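Local atomic coordinates of putative exported protein (Bacteroides fragilis, PDB entry 3FZX), a protein that is of unknown function but binds calcium ions and, as a putatively exported protein, may bind lipid outside the cytoplasm. Residues Met116-Asp121 with Arg148-Thr152; Tyr108-Phe112 with Glu187-Pro191. One frame throughout, in Å; residues are numbered along the deposited sequence.

Interaction 1: residues Met116-Asp121 with Arg148-Thr152. With CA (calcium ion), chain C; CA (calcium ion), chain B.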
loop_
_atom_site.group_PDB
_atom_site.type_symbol
_atom_site.label_atom_id
_atom_site.label_comp_id
_atom_site.label_asym_id
_atom_site.label_seq_id
_atom_site.Cartn_x
_atom_site.Cartn_y
_atom_site.Cartn_z
HETATM N N MSE A 116 20.691 8.516 14.124
HETATM C CA MSE A 116 20.917 7.105 14.055
HETATM C C MSE A 116 22.386 6.851 13.990
HETATM O O MSE A 116 23.120 7.656 13.458
HETATM C CB MSE A 116 20.250 6.564 12.801
HETATM C CG MSE A 116 18.763 6.575 12.928
HETATM SE SE MSE A 116 17.913 5.962 11.313
HETATM C CE MSE A 116 18.083 7.545 10.228
ATOM N N ASN A 117 22.812 5.736 14.565
ATOM C CA ASN A 117 24.182 5.278 14.428
ATOM C C ASN A 117 24.298 4.414 13.168
ATOM O O ASN A 117 23.348 3.719 12.794
ATOM C CB ASN A 117 24.594 4.529 15.682
ATOM C CG ASN A 117 24.698 5.455 16.889
ATOM O OD1 ASN A 117 25.096 6.605 16.754
ATOM N ND2 ASN A 117 24.338 4.962 18.065
ATOM N N PRO A 118 25.443 4.491 12.472
ATOM C CA PRO A 118 25.694 3.615 11.328
ATOM C C PRO A 118 25.406 2.159 11.683
ATOM O O PRO A 118 25.881 1.670 12.706
ATOM C CB PRO A 118 27.188 3.815 11.049
ATOM C CG PRO A 118 27.500 5.163 11.574
ATOM C CD PRO A 118 26.525 5.473 12.666
ATOM N N GLY A 119 24.608 1.498 10.854
ATOM C CA GLY A 119 24.206 0.135 11.092
ATOM C C GLY A 119 22.826 0.019 11.683
ATOM O O GLY A 119 22.281 -1.062 11.679
ATOM N N ASP A 120 22.240 1.103 12.197
ATOM C CA ASP A 120 20.885 1.027 12.763
ATOM C C ASP A 120 19.897 0.578 11.677
ATOM O O ASP A 120 19.828 1.178 10.590
ATOM C CB ASP A 120 20.416 2.372 13.323
ATOM C CG ASP A 120 21.099 2.760 14.614
ATOM O OD1 ASP A 120 21.881 1.986 15.196
ATOM O OD2 ASP A 120 20.837 3.888 15.052
ATOM N N ASP A 121 19.116 -0.460 11.984
ATOM C CA ASP A 121 18.208 -1.059 10.998
ATOM C C ASP A 121 16.781 -1.309 11.456
ATOM O O ASP A 121 15.895 -1.530 10.624
ATOM C CB ASP A 121 18.807 -2.379 10.455
ATOM C CG ASP A 121 18.978 -3.447 11.524
ATOM O OD1 ASP A 121 19.887 -3.328 12.356
ATOM O OD2 ASP A 121 18.233 -4.440 11.538
ATOM N N ARG A 148 17.193 -2.969 5.290
ATOM C CA ARG A 148 17.602 -1.594 5.082
ATOM C C ARG A 148 18.260 -1.123 6.399
ATOM O O ARG A 148 17.836 -1.497 7.498
ATOM C CB ARG A 148 16.383 -0.741 4.764
ATOM C CG ARG A 148 15.625 -1.206 3.545
ATOM C CD ARG A 148 14.171 -0.780 3.588
ATOM N NE ARG A 148 14.059 0.633 3.371
ATOM C CZ ARG A 148 13.173 1.466 3.929
ATOM N NH1 ARG A 148 12.233 1.071 4.798
ATOM N NH2 ARG A 148 13.255 2.744 3.587
ATOM N N GLU A 149 19.325 -0.343 6.272
ATOM C CA GLU A 149 20.038 0.210 7.410
ATOM C C GLU A 149 20.704 1.542 7.072
ATOM O O GLU A 149 21.078 1.818 5.932
ATOM C CB GLU A 149 21.098 -0.754 7.924
ATOM C CG GLU A 149 22.250 -0.987 6.968
ATOM C CD GLU A 149 23.250 -2.016 7.495
ATOM O OE1 GLU A 149 23.015 -2.646 8.542
ATOM O OE2 GLU A 149 24.286 -2.183 6.858
ATOM N N PHE A 150 20.884 2.319 8.122
ATOM C CA PHE A 150 21.464 3.620 8.052
ATOM C C PHE A 150 22.975 3.502 7.845
ATOM O O PHE A 150 23.621 2.686 8.489
ATOM C CB PHE A 150 21.141 4.378 9.361
ATOM C CG PHE A 150 21.758 5.727 9.448
ATOM C CD1 PHE A 150 21.149 6.825 8.849
ATOM C CD2 PHE A 150 22.954 5.911 10.138
ATOM C CE1 PHE A 150 21.718 8.097 8.936
ATOM C CE2 PHE A 150 23.524 7.178 10.233
ATOM C CZ PHE A 150 22.900 8.274 9.622
ATOM N N VAL A 151 23.518 4.355 6.976
ATOM C CA VAL A 151 24.962 4.439 6.723
ATOM C C VAL A 151 25.527 5.759 7.274
ATOM O O VAL A 151 26.396 5.768 8.144
ATOM C CB VAL A 151 25.270 4.317 5.215
ATOM C CG1 VAL A 151 26.776 4.491 4.963
ATOM C CG2 VAL A 151 24.753 2.961 4.668
ATOM N N THR A 152 25.004 6.864 6.773
ATOM C CA THR A 152 25.452 8.177 7.164
ATOM C C THR A 152 24.486 9.256 6.647
ATOM O O THR A 152 23.473 8.954 5.957
ATOM C CB THR A 152 26.878 8.461 6.610
ATOM O OG1 THR A 152 27.388 9.646 7.221
ATOM C CG2 THR A 152 26.887 8.654 5.070
HETATM CA CA CA C . 22.303 -3.324 12.354
HETATM CA CA CA B . 19.027 -5.462 13.603
HETATM O O HOH W 1 15.950 -3.042 8.351
HETATM O O HOH W 2 19.134 -7.163 15.352
HETATM O O HOH W 3 16.702 -7.011 13.044
HETATM O O HOH W 4 19.166 -7.352 12.549
HETATM O O HOH W 5 19.797 -4.291 15.479
HETATM O O HOH W 6 21.883 -2.564 14.428
#
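The phenyl ring of Phe150 lies against Met116, a selenomethionine, whose CB sits 16° off the ring normal in a CH-pi contact. On the opposite face is the backbone N of Thr152, and Pro118 N meets the edge in the ring plane. The selenium approaches obliquely, its SE 4.9 Å from the Phe150 centroid, as a Met-aromatic contact. The bend at chi3 (-78°) turns CE back to the ring, 3.4 Å from Phe150 CD1. With CG anti to the backbone N (chi1 177°), the Phe150 ring is turned toward the loop.

Residues Asn117 to Asp120 form a type II beta turn, laid along strand 136-158 of the antiparallel barrel. Gly119 N donates to Phe150 O at 2.8 Å, nearly straight, and Phe150 N returns a bond of 2.9 Å to Asp120 O. Within the turn, Asp120 OD2 accepts Asn117 N from above its carboxylate plane.

Held so, the loop presents oxygens to two calcium ions. One is bound by Gly119 O, Asp121 OD1 and a water, among others; the other is chelated by both carboxylate oxygens of Asp121 and ringed by four waters, with Asp122 also part of this second site. Asp121 OD1 thus bridges the two metals. Glu149 extends beside them, but its OE1 stays 3.9 Å from the nearer calcium and does not bind it here. Water 1 links Asp121 O to Arg148 O.

Interaction 2: residues Tyr108-Phe112 with Glu187-Pro191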
loop_
_atom_site.group_PDB
_atom_site.type_symbol
_atom_site.label_atom_id
_atom_site.label_comp_id
_atom_site.label_asym_id
_atom_site.label_seq_id
_atom_site.Cartn_x
_atom_site.Cartn_y
_atom_site.Cartn_z
ATOM N N TYR A 108 10.398 5.908 5.729
ATOM C CA TYR A 108 11.698 6.553 5.608
ATOM C C TYR A 108 11.926 7.352 6.866
ATOM O O TYR A 108 11.357 8.425 7.021
ATOM C CB TYR A 108 11.771 7.448 4.360
ATOM C CG TYR A 108 11.908 6.639 3.110
ATOM C CD1 TYR A 108 10.803 6.007 2.539
ATOM C CD2 TYR A 108 13.155 6.446 2.529
ATOM C CE1 TYR A 108 10.933 5.217 1.407
ATOM C CE2 TYR A 108 13.300 5.667 1.402
ATOM C CZ TYR A 108 12.190 5.043 0.841
ATOM O OH TYR A 108 12.343 4.260 -0.286
ATOM N N PRO A 109 12.743 6.823 7.793
ATOM C CA PRO A 109 12.997 7.557 9.014
ATOM C C PRO A 109 13.702 8.882 8.808
ATOM O O PRO A 109 14.439 9.103 7.824
ATOM C CB PRO A 109 13.891 6.633 9.835
ATOM C CG PRO A 109 14.009 5.375 9.115
ATOM C CD PRO A 109 13.463 5.543 7.738
ATOM N N ASP A 110 13.472 9.748 9.780
ATOM C CA ASP A 110 14.003 11.091 9.810
ATOM C C ASP A 110 15.263 11.088 10.673
ATOM O O ASP A 110 15.202 11.310 11.884
ATOM C CB ASP A 110 12.929 12.013 10.389
ATOM C CG ASP A 110 13.349 13.453 10.450
ATOM O OD1 ASP A 110 14.504 13.778 10.073
ATOM O OD2 ASP A 110 12.487 14.255 10.865
ATOM N N ALA A 111 16.394 10.801 10.038
ATOM C CA ALA A 111 17.715 10.801 10.688
ATOM C C ALA A 111 18.044 12.182 11.217
ATOM O O ALA A 111 18.615 12.340 12.304
ATOM C CB ALA A 111 18.789 10.376 9.696
ATOM N N PHE A 112 17.631 13.173 10.433
ATOM C CA PHE A 112 17.953 14.583 10.649
ATOM C C PHE A 112 17.365 15.112 11.939
ATOM O O PHE A 112 17.930 16.028 12.510
ATOM C CB PHE A 112 17.484 15.460 9.465
ATOM C CG PHE A 112 17.867 14.928 8.079
ATOM C CD1 PHE A 112 19.166 15.069 7.586
ATOM C CD2 PHE A 112 16.900 14.324 7.250
ATOM C CE1 PHE A 112 19.512 14.593 6.283
ATOM C CE2 PHE A 112 17.246 13.847 5.938
ATOM C CZ PHE A 112 18.550 13.993 5.465
ATOM N N GLU A 187 20.734 4.030 -1.256
ATOM C CA GLU A 187 19.963 5.188 -1.672
ATOM C C GLU A 187 20.160 6.359 -0.718
ATOM O O GLU A 187 20.532 6.201 0.465
ATOM C CB GLU A 187 18.487 4.873 -1.955
ATOM C CG GLU A 187 17.660 4.408 -0.811
ATOM C CD GLU A 187 16.226 4.005 -1.251
ATOM O OE1 GLU A 187 16.041 3.455 -2.364
ATOM O OE2 GLU A 187 15.274 4.216 -0.473
ATOM N N TRP A 188 19.977 7.536 -1.292
ATOM C CA TRP A 188 20.184 8.768 -0.619
ATOM C C TRP A 188 18.872 9.521 -0.754
ATOM O O TRP A 188 18.357 9.641 -1.879
ATOM C CB TRP A 188 21.286 9.556 -1.290
ATOM C CG TRP A 188 22.694 9.082 -1.065
ATOM C CD1 TRP A 188 23.580 9.583 -0.163
ATOM C CD2 TRP A 188 23.408 8.098 -1.821
ATOM N NE1 TRP A 188 24.793 8.963 -0.289
ATOM C CE2 TRP A 188 24.724 8.057 -1.311
ATOM C CE3 TRP A 188 23.064 7.241 -2.875
ATOM C CZ2 TRP A 188 25.698 7.173 -1.797
ATOM C CZ3 TRP A 188 24.033 6.373 -3.374
ATOM C CH2 TRP A 188 25.343 6.346 -2.833
ATOM N N TYR A 189 18.328 10.003 0.371
ATOM C CA TYR A 189 17.074 10.752 0.320
ATOM C C TYR A 189 17.104 12.022 1.152
ATOM O O TYR A 189 17.860 12.137 2.116
ATOM C CB TYR A 189 15.885 9.881 0.697
ATOM C CG TYR A 189 15.873 9.330 2.106
ATOM C CD1 TYR A 189 16.468 8.092 2.402
ATOM C CD2 TYR A 189 15.222 10.009 3.138
ATOM C CE1 TYR A 189 16.439 7.572 3.698
ATOM C CE2 TYR A 189 15.181 9.488 4.447
ATOM C CZ TYR A 189 15.782 8.275 4.712
ATOM O OH TYR A 189 15.700 7.741 5.966
ATOM N N ALA A 190 16.260 12.964 0.733
ATOM C CA ALA A 190 16.251 14.316 1.255
ATOM C C ALA A 190 14.830 14.839 1.405
ATOM O O ALA A 190 13.924 14.439 0.648
ATOM C CB ALA A 190 17.041 15.266 0.315
ATOM N N PRO A 191 14.628 15.755 2.372
ATOM C CA PRO A 191 13.347 16.425 2.582
ATOM C C PRO A 191 12.872 17.134 1.334
ATOM O O PRO A 191 13.677 17.765 0.650
ATOM C CB PRO A 191 13.666 17.474 3.648
ATOM C CG PRO A 191 14.915 16.987 4.346
ATOM C CD PRO A 191 15.619 16.062 3.430
#
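Glu187 meets Tyr108 where strand 180-190 of the closed antiparallel barrel faces the loop that follows strand 99-107. The carboxylate and the phenol ring are nearly coplanar, 11° apart, and Tyr108 OH donates to the syn lone pair of Glu187 OE2 at 2.9 Å. The same oxygen lies at the edge of the Tyr108 ring. A donated bond of this kind would tend to stabilise the carboxylate, whereas burial would work the other way.

Two residues on, Tyr189 is the centre of the contact. Its CG is placed between the backbone N and the carbonyl carbon (chi1 63°), which lays one face of the ring under Tyr108. The pair is T-shaped: planes meet at 83°, centroids are 5.0 Å apart, and Tyr108 CD2 points at the middle of the Tyr189 face. Phe10 adds a second edge-to-face partner to Tyr189, while Arg148 makes a cation-pi contact with Tyr108. The phenol end of Tyr189 is held by its OH, which donates a 2.6 Å bond to Pro109 O, in the carbonyl plane and on a lone pair. The backbone O of Tyr189 lies toward the edge of the Phe112 ring.

Just past the end of the strand, Pro191 comes obliquely to that phenyl ring, which is poorly ordered, and packs its CD 3.7 Å from Phe112 CE2.

From the N terminus, the chain runs through strand 99-107 into a long loop that supplies the first segment of both contacts: 108-112 for interaction 2, then 116-121 for interaction 1. Strand 127-133 follows, and strand 136-158 closes the shorter loop at 148-152. Only after strand 161-175 does strand 180-190 close the longer one at 187-191, so interaction 1 lies wholly within the span of interaction 2. Their centres are 11 Å apart; Arg148 of interaction 1 makes a cation-pi contact with Tyr108 of interaction 2, and Ala111, in the 108-112 segment, packs on Phe150. Together they tie one inter-strand loop to two barrel strands, one next to the calcium ions, the other partly buried.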